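Local coordinates for protein papain-like protease (PDB 4RNA) that probably cleaves the viral polyprotein as a cysteine protease and, as in related coronavirus enzymes, removes ubiquitin-like modifiers from host proteins, at residues 171-176 against 247-252; 183-188 against 207-212; 189-194 against 232-237; 219-224 against 236-241; 264-269 against 311-316. One frame throughout, in Å; residues are numbered along the deposited sequence.

Contact 1 of 5, residues 171-176 against 247-252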
# COMPACT_ATOMS: atom_id res chain seq x y z
N LEU A 171 2.14 -6.25 6.54
CA LEU A 171 1.48 -5.20 7.39
C LEU A 171 2.25 -4.79 8.60
O LEU A 171 2.33 -3.55 8.94
CB LEU A 171 0.08 -5.69 7.81
CG LEU A 171 -1.14 -5.02 7.23
CD1 LEU A 171 -1.04 -3.48 7.05
CD2 LEU A 171 -1.39 -5.72 5.91
N LEU A 172 2.87 -5.76 9.30
CA LEU A 172 3.71 -5.36 10.44
C LEU A 172 4.75 -4.42 10.01
O LEU A 172 5.07 -3.43 10.68
CB LEU A 172 4.45 -6.59 11.01
CG LEU A 172 3.78 -7.24 12.18
CD1 LEU A 172 4.54 -8.50 12.58
CD2 LEU A 172 3.74 -6.22 13.30
N HIS A 173 5.37 -4.72 8.87
CA HIS A 173 6.46 -3.87 8.50
C HIS A 173 5.99 -2.51 8.03
O HIS A 173 6.60 -1.50 8.37
CB HIS A 173 7.49 -4.63 7.57
CG HIS A 173 8.25 -5.77 8.32
ND1 HIS A 173 9.56 -5.68 8.71
CD2 HIS A 173 7.80 -7.03 8.77
CE1 HIS A 173 9.92 -6.82 9.36
NE2 HIS A 173 8.85 -7.64 9.40
N THR A 174 4.86 -2.42 7.35
CA THR A 174 4.31 -1.13 7.00
C THR A 174 3.84 -0.30 8.16
O THR A 174 3.98 0.94 8.15
CB THR A 174 3.09 -1.23 6.05
OG1 THR A 174 2.12 -2.09 6.63
CG2 THR A 174 3.45 -1.81 4.79
N VAL A 175 3.26 -0.96 9.16
CA VAL A 175 2.88 -0.23 10.33
C VAL A 175 4.12 0.29 11.06
O VAL A 175 4.11 1.41 11.46
CB VAL A 175 1.98 -1.07 11.29
CG1 VAL A 175 1.77 -0.34 12.60
CG2 VAL A 175 0.63 -1.31 10.63
N LEU A 176 5.16 -0.54 11.22
CA LEU A 176 6.31 -0.15 11.99
C LEU A 176 7.11 0.88 11.23
O LEU A 176 7.81 1.74 11.84
CB LEU A 176 7.16 -1.36 12.32
CG LEU A 176 6.57 -2.24 13.43
CD1 LEU A 176 7.36 -3.56 13.56
CD2 LEU A 176 6.53 -1.50 14.73
N LEU A 247 12.45 -7.98 16.18
CA LEU A 247 11.49 -8.80 15.41
C LEU A 247 12.14 -9.39 14.16
O LEU A 247 12.70 -8.66 13.28
CB LEU A 247 10.31 -7.88 15.02
CG LEU A 247 9.33 -8.29 13.95
CD1 LEU A 247 8.56 -9.46 14.56
CD2 LEU A 247 8.37 -7.10 13.63
N LEU A 248 11.99 -10.71 13.98
CA LEU A 248 12.60 -11.39 12.83
C LEU A 248 11.53 -12.03 11.99
O LEU A 248 10.53 -12.44 12.56
CB LEU A 248 13.65 -12.45 13.29
CG LEU A 248 14.79 -12.05 14.22
CD1 LEU A 248 15.68 -13.22 14.65
CD2 LEU A 248 15.61 -11.00 13.48
N SER A 249 11.66 -11.98 10.66
CA SER A 249 10.62 -12.55 9.80
C SER A 249 11.18 -13.34 8.67
O SER A 249 12.12 -12.99 8.08
CB SER A 249 9.64 -11.48 9.21
OG SER A 249 9.25 -10.59 10.22
N GLY A 250 10.49 -14.41 8.24
CA GLY A 250 10.82 -14.99 6.97
C GLY A 250 9.53 -15.67 6.48
O GLY A 250 8.50 -15.53 7.10
N THR A 251 9.62 -16.34 5.35
CA THR A 251 8.47 -16.95 4.70
C THR A 251 8.16 -18.12 5.57
O THR A 251 9.00 -18.56 6.38
CB THR A 251 8.83 -17.43 3.25
OG1 THR A 251 9.97 -18.27 3.33
CG2 THR A 251 9.22 -16.28 2.37
N PRO A 252 6.92 -18.65 5.45
CA PRO A 252 6.52 -19.68 6.37
C PRO A 252 7.52 -20.82 6.36
O PRO A 252 7.85 -21.33 5.28
CB PRO A 252 5.21 -20.18 5.75
CG PRO A 252 4.63 -18.91 5.21
CD PRO A 252 5.80 -18.11 4.68
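L172 makes the first touch, its CD1 methyl lying 4.2 Å from L247 CD2; a branched apolar chain suits this buried place, where L172 also packs on T121 and L122 of helix 115-122. H173 follows and supplies the polar element. Its CG is anti to the carbonyl carbon (chi1 -67°), and the imidazole edge reaches the strand, where NE2 donates to S249 OG at 3.1 Å. That oxygen lies near the ring plane and the N-H points at it fairly straight (161°). Serine fits because one small hydroxyl can accept from H173 and still hydrogen-bond D311 OD1. One helical turn beyond L172, L176 brings CD1 to within 3.7 Å of L247 CD2, so a single methyl of L247 is met by two leucines of the helix. The axes of helix 171-176 and strand 247-250 pass 11.2 Å apart. This is helix-on-sheet packing, here between the helical thumb and the palm sheet of the papain-like protease fold.

Contact 2 of 5, residues 183-188 against 207-212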
# COMPACT_ATOMS: atom_id res chain seq x y z
N CYS A 183 13.85 4.96 22.56
CA CYS A 183 15.14 4.73 23.18
C CYS A 183 16.18 4.54 22.05
O CYS A 183 15.82 4.62 20.88
CB CYS A 183 15.05 3.51 24.12
SG CYS A 183 14.62 1.87 23.42
N SER A 184 17.45 4.28 22.40
CA SER A 184 18.51 3.94 21.47
C SER A 184 18.40 2.51 20.96
O SER A 184 18.00 1.62 21.71
CB SER A 184 19.81 3.95 22.26
OG SER A 184 20.33 5.24 22.19
N ALA A 185 18.76 2.28 19.70
CA ALA A 185 19.01 0.89 19.29
C ALA A 185 20.05 0.95 18.23
O ALA A 185 20.18 1.97 17.53
CB ALA A 185 17.75 0.23 18.78
N ARG A 186 20.82 -0.12 18.08
CA ARG A 186 21.90 -0.04 17.15
C ARG A 186 22.21 -1.41 16.63
O ARG A 186 22.16 -2.38 17.38
CB ARG A 186 23.08 0.52 17.90
CG ARG A 186 24.27 0.87 17.06
CD ARG A 186 25.39 1.24 18.01
NE ARG A 186 26.57 1.55 17.22
CZ ARG A 186 26.68 2.62 16.44
NH1 ARG A 186 25.70 3.53 16.34
NH2 ARG A 186 27.80 2.80 15.74
N MET A 187 22.55 -1.49 15.33
CA MET A 187 22.87 -2.77 14.70
C MET A 187 24.09 -2.52 13.78
O MET A 187 24.01 -1.64 12.90
CB MET A 187 21.66 -3.26 13.93
CG MET A 187 21.70 -4.71 13.53
SD MET A 187 20.28 -5.07 12.44
CE MET A 187 20.60 -3.93 11.15
N VAL A 188 25.22 -3.21 14.02
CA VAL A 188 26.42 -3.03 13.16
C VAL A 188 26.76 -4.32 12.42
O VAL A 188 27.11 -5.30 13.04
CB VAL A 188 27.62 -2.51 13.95
CG1 VAL A 188 28.74 -2.10 13.00
CG2 VAL A 188 27.23 -1.34 14.84
N LYS A 207 14.90 0.49 12.75
CA LYS A 207 15.61 -0.28 11.73
C LYS A 207 16.56 -1.33 12.29
O LYS A 207 16.70 -2.42 11.70
CB LYS A 207 16.36 0.62 10.73
CG LYS A 207 15.39 1.45 9.89
CD LYS A 207 16.03 2.02 8.62
CE LYS A 207 17.00 3.17 8.90
NZ LYS A 207 16.38 4.49 9.26
N ALA A 208 17.20 -1.02 13.43
CA ALA A 208 18.02 -1.97 14.18
C ALA A 208 17.21 -3.11 14.87
O ALA A 208 17.79 -4.03 15.38
CB ALA A 208 18.89 -1.22 15.22
N CYS A 209 15.86 -3.05 14.84
CA CYS A 209 15.09 -3.96 15.65
C CYS A 209 14.29 -4.90 14.83
O CYS A 209 13.54 -5.64 15.44
CB CYS A 209 14.09 -3.28 16.60
SG CYS A 209 14.77 -2.00 17.69
N CYS A 210 14.36 -4.77 13.50
CA CYS A 210 13.56 -5.67 12.60
C CYS A 210 14.51 -6.25 11.56
O CYS A 210 15.39 -5.52 11.04
CB CYS A 210 12.46 -4.88 11.84
SG CYS A 210 11.41 -4.00 13.00
N TYR A 211 14.33 -7.51 11.18
CA TYR A 211 15.19 -8.06 10.16
C TYR A 211 14.39 -9.09 9.45
O TYR A 211 13.72 -9.83 10.10
CB TYR A 211 16.43 -8.68 10.82
CG TYR A 211 17.42 -9.18 9.79
CD1 TYR A 211 17.34 -10.47 9.26
CD2 TYR A 211 18.44 -8.33 9.26
CE1 TYR A 211 18.26 -10.92 8.29
CE2 TYR A 211 19.33 -8.78 8.30
CZ TYR A 211 19.25 -10.07 7.83
OH TYR A 211 20.14 -10.51 6.87
N VAL A 212 14.43 -9.06 8.13
CA VAL A 212 13.77 -10.02 7.30
C VAL A 212 14.77 -10.93 6.64
O VAL A 212 15.65 -10.48 5.96
CB VAL A 212 12.84 -9.34 6.29
CG1 VAL A 212 12.24 -10.39 5.35
CG2 VAL A 212 11.73 -8.59 7.08
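A208 presses its CB against the backbone of A185, R186 and M187, at the base of the β-stranded fingers in the thumb-palm-fingers fold of this protease family. The tight part is made of small groups. A208 CB lies 3.6 Å from R186 C and is bordered by two side chains that point to it from strand-like backbone, with M187 CB at 3.7 Å and A185 CB at 4.0 Å. Alanine suits both sides: a lone CB on each lets the turn at A208 lie directly against the backbone of 185-187. C209 SG adds a soft apolar touch on A185 CB at 3.9 Å. No hydrogen bond joins the two segments; A208 O instead accepts from H241 NE2, tying this turn to strand 233-242.

The looser side belongs to the charged residues. K207 is exposed and its chain leads away, while R186 points its CB away from A208 and lays its chain on V202 and Q204, with a long, weak ion pair to E240. Back on the buried side, M187, packed on L203 and L238, runs extended as far as SD; there chi3 of 59° bends the chain and leaves CE 4.2 Å from K207 O.

Contact 3 of 5, residues 189-194 against 232-237. With ZN (zinc ion), chain B.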
# COMPACT_ATOMS: atom_id res chain seq x y z
N TRP A 189 26.64 -4.28 11.08
CA TRP A 189 27.10 -5.32 10.17
C TRP A 189 28.49 -5.00 9.69
O TRP A 189 28.82 -3.85 9.41
CB TRP A 189 26.17 -5.44 8.95
CG TRP A 189 24.81 -5.93 9.34
CD1 TRP A 189 23.70 -5.17 9.65
CD2 TRP A 189 24.38 -7.34 9.49
NE1 TRP A 189 22.64 -5.97 9.99
CE2 TRP A 189 22.97 -7.28 9.89
CE3 TRP A 189 24.99 -8.58 9.34
CZ2 TRP A 189 22.22 -8.43 10.11
CZ3 TRP A 189 24.23 -9.74 9.58
CH2 TRP A 189 22.87 -9.65 9.98
N ARG A 190 29.33 -6.02 9.66
CA ARG A 190 30.65 -5.83 9.08
C ARG A 190 30.75 -6.77 7.89
O ARG A 190 30.34 -7.99 7.94
CB ARG A 190 31.77 -6.05 10.10
CG ARG A 190 33.20 -5.91 9.54
CD ARG A 190 34.22 -5.90 10.68
NE ARG A 190 34.10 -4.67 11.45
CZ ARG A 190 34.48 -4.51 12.71
NH1 ARG A 190 35.00 -5.52 13.38
NH2 ARG A 190 34.31 -3.32 13.30
N GLU A 191 31.25 -6.18 6.80
CA GLU A 191 31.56 -6.93 5.59
C GLU A 191 33.09 -6.84 5.39
O GLU A 191 33.69 -5.75 5.45
CB GLU A 191 30.78 -6.33 4.41
CG GLU A 191 29.30 -6.64 4.51
CD GLU A 191 28.47 -6.25 3.28
OE1 GLU A 191 29.01 -5.63 2.33
OE2 GLU A 191 27.25 -6.58 3.27
N TRP A 192 33.75 -7.98 5.17
CA TRP A 192 35.21 -7.89 4.97
C TRP A 192 35.80 -8.95 4.08
O TRP A 192 35.23 -10.05 3.88
CB TRP A 192 35.96 -7.81 6.32
CG TRP A 192 36.06 -9.15 6.98
CD1 TRP A 192 37.15 -10.04 6.97
CD2 TRP A 192 34.99 -9.85 7.71
NE1 TRP A 192 36.85 -11.20 7.65
CE2 TRP A 192 35.56 -11.16 8.11
CE3 TRP A 192 33.65 -9.56 8.04
CZ2 TRP A 192 34.81 -12.11 8.82
CZ3 TRP A 192 32.89 -10.51 8.75
CH2 TRP A 192 33.47 -11.74 9.18
N CYS A 193 36.93 -8.55 3.52
CA CYS A 193 37.88 -9.43 2.87
C CYS A 193 39.28 -9.11 3.46
O CYS A 193 39.64 -7.94 3.60
CB CYS A 193 37.93 -9.12 1.37
SG CYS A 193 39.27 -9.97 0.48
N ASN A 194 40.05 -10.16 3.69
CA ASN A 194 41.35 -10.10 4.36
C ASN A 194 42.37 -9.46 3.44
O ASN A 194 43.39 -8.93 3.91
CB ASN A 194 41.72 -11.49 4.90
CG ASN A 194 40.72 -11.95 5.97
OD1 ASN A 194 40.33 -11.13 6.77
ND2 ASN A 194 40.26 -13.23 5.94
N GLY A 232 39.16 -13.84 -4.13
CA GLY A 232 39.17 -14.56 -2.85
C GLY A 232 37.76 -14.73 -2.27
O GLY A 232 36.79 -15.03 -3.00
N GLU A 233 37.67 -14.55 -0.94
CA GLU A 233 36.45 -14.77 -0.16
C GLU A 233 36.11 -13.49 0.55
O GLU A 233 37.01 -12.73 0.93
CB GLU A 233 36.70 -15.77 0.96
CG GLU A 233 36.35 -17.19 0.60
CD GLU A 233 36.67 -18.16 1.74
OE1 GLU A 233 36.30 -19.35 1.60
OE2 GLU A 233 37.26 -17.75 2.79
N ARG A 234 34.81 -13.29 0.75
CA ARG A 234 34.24 -12.07 1.30
C ARG A 234 33.29 -12.56 2.39
O ARG A 234 32.61 -13.53 2.18
CB ARG A 234 33.36 -11.46 0.20
CG ARG A 234 33.74 -10.10 -0.24
CD ARG A 234 32.62 -9.57 -1.11
NE ARG A 234 31.97 -8.60 -0.27
CZ ARG A 234 31.93 -7.27 -0.48
NH1 ARG A 234 32.47 -6.71 -1.58
NH2 ARG A 234 31.29 -6.50 0.39
N HIS A 235 33.23 -11.91 3.54
CA HIS A 235 32.31 -12.33 4.60
C HIS A 235 31.36 -11.25 5.06
O HIS A 235 31.64 -10.06 4.95
CB HIS A 235 33.12 -12.75 5.83
CG HIS A 235 34.21 -13.71 5.53
ND1 HIS A 235 33.97 -15.04 5.38
CD2 HIS A 235 35.56 -13.51 5.31
CE1 HIS A 235 35.14 -15.69 5.11
NE2 HIS A 235 36.12 -14.75 5.03
N ARG A 236 30.22 -11.62 5.60
CA ARG A 236 29.28 -10.66 6.19
C ARG A 236 28.91 -11.17 7.58
O ARG A 236 28.47 -12.36 7.70
CB ARG A 236 28.03 -10.57 5.27
CG ARG A 236 26.75 -10.00 5.86
CD ARG A 236 25.76 -9.60 4.75
NE ARG A 236 24.53 -8.96 5.25
CZ ARG A 236 24.40 -7.66 5.51
NH1 ARG A 236 25.41 -6.80 5.30
NH2 ARG A 236 23.23 -7.21 5.97
N GLN A 237 29.04 -10.34 8.59
CA GLN A 237 28.64 -10.79 9.92
C GLN A 237 28.14 -9.68 10.79
O GLN A 237 28.69 -8.57 10.77
CB GLN A 237 29.81 -11.56 10.61
CG GLN A 237 29.51 -12.14 11.97
CD GLN A 237 30.63 -13.03 12.48
OE1 GLN A 237 31.36 -13.68 11.69
NE2 GLN A 237 30.81 -13.04 13.79
ZN ZN B . 38.80 -9.35 -1.76
O HOH W 1 39.18 -12.44 3.00
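W189 and R236 lie flat on each other: in the conformer described, one of two modelled, the guanidinium is nearly parallel to the indole (planes 10° apart), with NH2 3.7 Å from CD2. The cation-pi contact is off-centre. On the same face of the sheet as R236, E191 stands between two arginines, its carboxylate plane steeply inclined to both guanidiniums. OE1 forms a salt bridge with R234 NH2 at 3.1 Å; OE2 forms another with R236 NH1, whose hydrogen bond is weak because it is bent to 129°. Glutamate is long enough to reach both, and OE2 also accepts from A64 N of the second subunit, while Q229 takes R234 NH1.

On the other face, W192 lies among R190, H235 and Q237. Its CG is in the crowded position between backbone N and carbonyl carbon (chi1 78°), and the indole extends over H235, whose CB sits 3.4 Å from the centroid of its six-membered ring. The H235 ring is oblique to the indole and hydrogen-bonds T225 through ND1. Q237 CB meets the indole edge, 3.7 Å from CZ3.

Backbone pairs R190-Q237 and W192-H235 join the antiparallel strands, and R190 N donates to Q237 O at 2.9 Å. At the far end, C193 SG binds zinc at 2.4 Å; with C196, C228 and C230 it completes the four-cysteine zinc site of the fingers.

Contact 4 of 5, residues 219-224 against 236-241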
# COMPACT_ATOMS: atom_id res chain seq x y z
N ASP A 219 20.96 -17.65 13.79
CA ASP A 219 21.09 -17.38 12.32
C ASP A 219 21.45 -15.97 12.04
O ASP A 219 22.29 -15.72 11.16
CB ASP A 219 19.88 -17.83 11.54
CG ASP A 219 19.70 -19.35 11.60
OD1 ASP A 219 20.75 -20.05 11.60
OD2 ASP A 219 18.54 -19.88 11.66
N LEU A 220 20.90 -15.04 12.81
CA LEU A 220 21.16 -13.63 12.55
C LEU A 220 22.61 -13.31 12.73
O LEU A 220 23.16 -12.43 12.01
CB LEU A 220 20.35 -12.72 13.49
CG LEU A 220 20.46 -11.25 13.27
CD1 LEU A 220 19.78 -10.75 11.97
CD2 LEU A 220 20.00 -10.50 14.52
N ARG A 221 23.23 -13.98 13.69
CA ARG A 221 24.60 -13.64 14.12
C ARG A 221 25.67 -14.47 13.39
O ARG A 221 26.88 -14.28 13.55
CB ARG A 221 24.70 -13.88 15.64
CG ARG A 221 23.96 -12.85 16.48
CD ARG A 221 23.95 -13.35 17.92
NE ARG A 221 23.31 -12.38 18.83
CZ ARG A 221 23.30 -12.45 20.16
NH1 ARG A 221 23.92 -13.43 20.79
NH2 ARG A 221 22.66 -11.52 20.87
N ALA A 222 25.23 -15.43 12.61
CA ALA A 222 26.18 -16.32 11.91
C ALA A 222 26.97 -15.57 10.81
O ALA A 222 26.51 -14.58 10.27
CB ALA A 222 25.45 -17.52 11.28
N ARG A 223 28.10 -16.15 10.42
CA ARG A 223 28.96 -15.58 9.39
C ARG A 223 28.47 -16.09 8.03
O ARG A 223 28.18 -17.27 7.87
CB ARG A 223 30.44 -15.98 9.61
CG ARG A 223 31.43 -15.32 8.63
CD ARG A 223 32.91 -15.73 8.85
NE ARG A 223 33.15 -17.13 8.48
CZ ARG A 223 33.55 -18.08 9.33
NH1 ARG A 223 33.82 -17.78 10.60
NH2 ARG A 223 33.72 -19.32 8.90
N MET A 224 28.33 -15.18 7.06
CA MET A 224 28.10 -15.60 5.66
C MET A 224 29.31 -15.24 4.85
O MET A 224 29.97 -14.18 5.09
CB MET A 224 26.86 -14.93 5.02
CG MET A 224 26.71 -15.28 3.52
SD MET A 224 25.38 -14.42 2.65
CE MET A 224 25.97 -12.72 2.74
N ARG A 236 30.22 -11.62 5.60
CA ARG A 236 29.28 -10.66 6.19
C ARG A 236 28.91 -11.17 7.58
O ARG A 236 28.47 -12.36 7.70
CB ARG A 236 28.03 -10.57 5.27
CG ARG A 236 26.75 -10.00 5.86
CD ARG A 236 25.76 -9.60 4.75
NE ARG A 236 24.53 -8.96 5.25
CZ ARG A 236 24.40 -7.66 5.51
NH1 ARG A 236 25.41 -6.80 5.30
NH2 ARG A 236 23.23 -7.21 5.97
N GLN A 237 29.04 -10.34 8.59
CA GLN A 237 28.64 -10.79 9.92
C GLN A 237 28.14 -9.68 10.79
O GLN A 237 28.69 -8.57 10.77
CB GLN A 237 29.81 -11.56 10.61
CG GLN A 237 29.51 -12.14 11.97
CD GLN A 237 30.63 -13.03 12.48
OE1 GLN A 237 31.36 -13.68 11.69
NE2 GLN A 237 30.81 -13.04 13.79
N LEU A 238 27.10 -9.96 11.59
CA LEU A 238 26.68 -9.03 12.66
C LEU A 238 27.75 -8.89 13.82
O LEU A 238 28.12 -9.85 14.47
CB LEU A 238 25.31 -9.49 13.20
CG LEU A 238 24.66 -8.57 14.25
CD1 LEU A 238 24.35 -7.14 13.74
CD2 LEU A 238 23.41 -9.29 14.78
N VAL A 239 28.28 -7.68 14.05
CA VAL A 239 29.30 -7.55 15.08
C VAL A 239 28.83 -6.78 16.35
O VAL A 239 29.40 -6.94 17.46
CB VAL A 239 30.60 -6.94 14.53
CG1 VAL A 239 31.27 -7.97 13.59
CG2 VAL A 239 30.30 -5.62 13.83
N GLU A 240 27.76 -6.00 16.21
CA GLU A 240 27.23 -5.35 17.42
C GLU A 240 25.72 -5.18 17.28
O GLU A 240 25.20 -4.89 16.20
CB GLU A 240 27.91 -4.01 17.66
CG GLU A 240 27.78 -3.53 19.09
CD GLU A 240 27.38 -2.07 19.15
OE1 GLU A 240 26.23 -1.78 19.57
OE2 GLU A 240 28.20 -1.23 18.74
N HIS A 241 25.03 -5.38 18.39
CA HIS A 241 23.57 -5.33 18.38
C HIS A 241 23.04 -4.89 19.72
O HIS A 241 23.21 -5.58 20.72
CB HIS A 241 23.00 -6.67 17.97
CG HIS A 241 21.66 -6.56 17.32
ND1 HIS A 241 20.90 -7.65 17.00
CD2 HIS A 241 20.95 -5.44 16.90
CE1 HIS A 241 19.76 -7.22 16.39
NE2 HIS A 241 19.78 -5.88 16.34
O HOH W 2 25.83 -12.07 11.26
O HOH W 3 27.93 -12.44 14.97
O HOH W 4 21.44 -10.29 18.11
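M224 and R236 form an antiparallel hydrogen-bonded pair, with M224 N donating to R236 O at 2.9 Å and R236 N returning a bond to M224 O. Earlier in 219-224 no direct backbone bond crosses, and waters link the two chains instead: one molecule donates to L220 O and A222 O and accepts from L238 N, and another bridges R221 O, L238 O and Q237 NE2.

Among the side chains, L220 suits the buried side. Its CD2 lies 3.6 Å from L238 CD2 and 3.8 Å from H241 CE1, approaching that ring obliquely. R221 lays its CG beside L238 CD2, then continues extended so that NE donates to a water at 2.9 Å; this water also hydrogen-bonds H241 ND1, while H241 NE2 donates to A208 O. Here the aliphatic stem packs and the charged end reaches water and the ring of Y319. R223 brushes Q237 OE1 with CB, 3.2 Å away. M224 bends at chi3 (65°), which brings CE to 3.7 Å from R236 CD.

Helix 217-221 thus runs into the short strand 224-227, which pairs with strand 233-242. Further along, V239 and E240 both face V188, a classic beta bulge in the antiparallel fingers sheet.

Contact 5 of 5, residues 264-269 against 311-316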
# COMPACT_ATOMS: atom_id res chain seq x y z
N ASP A 264 14.57 -18.00 24.10
CA ASP A 264 14.53 -16.56 24.42
C ASP A 264 13.40 -15.79 23.74
O ASP A 264 13.10 -14.69 24.14
CB ASP A 264 15.85 -15.91 24.03
CG ASP A 264 17.01 -16.50 24.77
OD1 ASP A 264 16.80 -16.88 25.96
OD2 ASP A 264 18.11 -16.60 24.16
N PHE A 265 12.78 -16.37 22.71
CA PHE A 265 11.76 -15.60 21.99
C PHE A 265 10.52 -15.58 22.89
O PHE A 265 10.37 -16.47 23.73
CB PHE A 265 11.53 -16.11 20.56
CG PHE A 265 11.27 -17.60 20.47
CD1 PHE A 265 10.00 -18.09 20.65
CD2 PHE A 265 12.33 -18.50 20.20
CE1 PHE A 265 9.75 -19.45 20.60
CE2 PHE A 265 12.07 -19.87 20.12
CZ PHE A 265 10.78 -20.33 20.34
N VAL A 266 9.69 -14.56 22.76
CA VAL A 266 8.51 -14.37 23.60
C VAL A 266 7.22 -14.64 22.84
O VAL A 266 6.16 -14.80 23.44
CB VAL A 266 8.50 -12.99 24.32
CG1 VAL A 266 9.79 -12.82 25.16
CG2 VAL A 266 8.30 -11.86 23.34
N ALA A 267 7.26 -14.61 21.51
CA ALA A 267 6.07 -14.78 20.70
C ALA A 267 6.45 -15.01 19.24
O ALA A 267 7.54 -14.70 18.83
CB ALA A 267 5.11 -13.57 20.76
N PHE A 268 5.54 -15.59 18.45
CA PHE A 268 5.80 -15.77 17.03
C PHE A 268 4.51 -15.92 16.27
O PHE A 268 3.49 -16.32 16.86
CB PHE A 268 6.75 -16.99 16.77
CG PHE A 268 6.23 -18.31 17.30
CD1 PHE A 268 6.44 -18.67 18.63
CD2 PHE A 268 5.50 -19.12 16.49
CE1 PHE A 268 5.99 -19.86 19.16
CE2 PHE A 268 5.04 -20.34 17.00
CZ PHE A 268 5.29 -20.71 18.32
N ASN A 269 4.52 -15.61 14.97
CA ASN A 269 3.33 -15.96 14.17
C ASN A 269 3.48 -17.16 13.32
O ASN A 269 4.60 -17.58 12.98
CB ASN A 269 2.89 -14.78 13.28
CG ASN A 269 2.53 -13.55 14.13
OD1 ASN A 269 1.82 -13.70 15.13
ND2 ASN A 269 3.00 -12.34 13.74
N ASP A 311 6.85 -14.53 11.51
CA ASP A 311 7.56 -13.53 12.36
C ASP A 311 7.91 -14.10 13.74
O ASP A 311 7.20 -14.88 14.28
CB ASP A 311 6.71 -12.33 12.58
CG ASP A 311 6.01 -11.90 11.35
OD1 ASP A 311 6.74 -11.41 10.43
OD2 ASP A 311 4.75 -12.04 11.30
N VAL A 312 8.99 -13.66 14.36
CA VAL A 312 9.36 -14.16 15.70
C VAL A 312 9.80 -12.99 16.50
O VAL A 312 10.59 -12.21 15.97
CB VAL A 312 10.53 -15.22 15.64
CG1 VAL A 312 10.90 -15.71 17.06
CG2 VAL A 312 10.19 -16.42 14.74
N LEU A 313 9.32 -12.87 17.73
CA LEU A 313 9.75 -11.68 18.56
C LEU A 313 10.74 -12.04 19.67
O LEU A 313 10.46 -12.88 20.50
CB LEU A 313 8.48 -10.99 19.19
CG LEU A 313 8.67 -9.77 20.06
CD1 LEU A 313 9.53 -8.68 19.32
CD2 LEU A 313 7.30 -9.25 20.43
N PHE A 314 11.83 -11.27 19.83
CA PHE A 314 12.80 -11.57 20.81
C PHE A 314 12.90 -10.35 21.72
O PHE A 314 12.50 -9.25 21.32
CB PHE A 314 14.19 -11.83 20.16
CG PHE A 314 14.31 -13.18 19.49
CD1 PHE A 314 13.96 -13.37 18.13
CD2 PHE A 314 14.82 -14.28 20.23
CE1 PHE A 314 14.04 -14.65 17.53
CE2 PHE A 314 14.89 -15.57 19.64
CZ PHE A 314 14.48 -15.75 18.30
N PRO A 315 13.40 -10.56 22.95
CA PRO A 315 13.68 -9.49 23.95
C PRO A 315 14.85 -8.64 23.48
O PRO A 315 15.37 -8.91 22.39
CB PRO A 315 14.01 -10.26 25.24
CG PRO A 315 14.13 -11.69 24.89
CD PRO A 315 13.46 -11.93 23.54
N GLY A 316 15.20 -7.59 24.23
CA GLY A 316 16.28 -6.67 23.84
C GLY A 316 17.60 -7.41 23.62
O GLY A 316 17.89 -8.38 24.32
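F265 and F314 supply the aromatic part: the edge of F265 turns to the face of F314 in an offset edge-to-face pair, with planes at 82° and centroids 5.8 Å apart. F265 CG sits between the backbone N and the carbonyl carbon (chi1 51°), and from there the ring brings its edge, at CD2, to F314. F265 CB lies over the F314 face, 3.7 Å from the ring centroid, as a CH-pi contact. Phenylalanine suits both places because each ring offers a broad apolar surface.

Apolar contacts extend this patch. V312 CG1 lies 3.6 Å from F265 CB, and its CG2 faces F268 CB. V266 meets L313, CG2 to CG, at 3.9 Å, a methyl of the valine against the branch point of the leucine.

Backbone bonds hold the antiparallel segments together: V266 N donates to L313 O, L313 N to A267 O at 2.8 Å, and N269 N to D311 O.

The side-chain polar bond is between N269 and D311. ND2 donates to OD2 at 3.0 Å with an almost straight N-H (177°), meeting the anti side of the carboxylate, whose plane is nearly perpendicular to the amide. N269 OD1 also bonds H283 ND1, and D311 OD1 bonds S249 and S169. D311 N, though, is buried with no partner in the model. The bonds from N269, S249 and S169 would probably favour the ionised carboxylate of D311 and offset the cost of burying its charge.

The five contacts run from the thumb and palm to the tip of the fingers. Contacts 1 and 5, centres 12 Å apart, share the palm sheet, where L248 O is 2.7 Å from V312 N. Both also reach T121 of helix 115-122, through L172 and N269; this helix follows the modified cysteine C113, and in papain-like proteases the nucleophilic cysteine heads the central helix. Contact 2 joins the palm sheet through L247 O and Y211 N, 2.9 Å apart, and passes into the fingers along strand 186-193, which contact 3 continues. Contacts 3 and 4 have R236 and Q237 in common; zinc, bound at contact 3, lies about 13 Å from the R236 side chain. Contacts 1 to 4 also touch the second subunit.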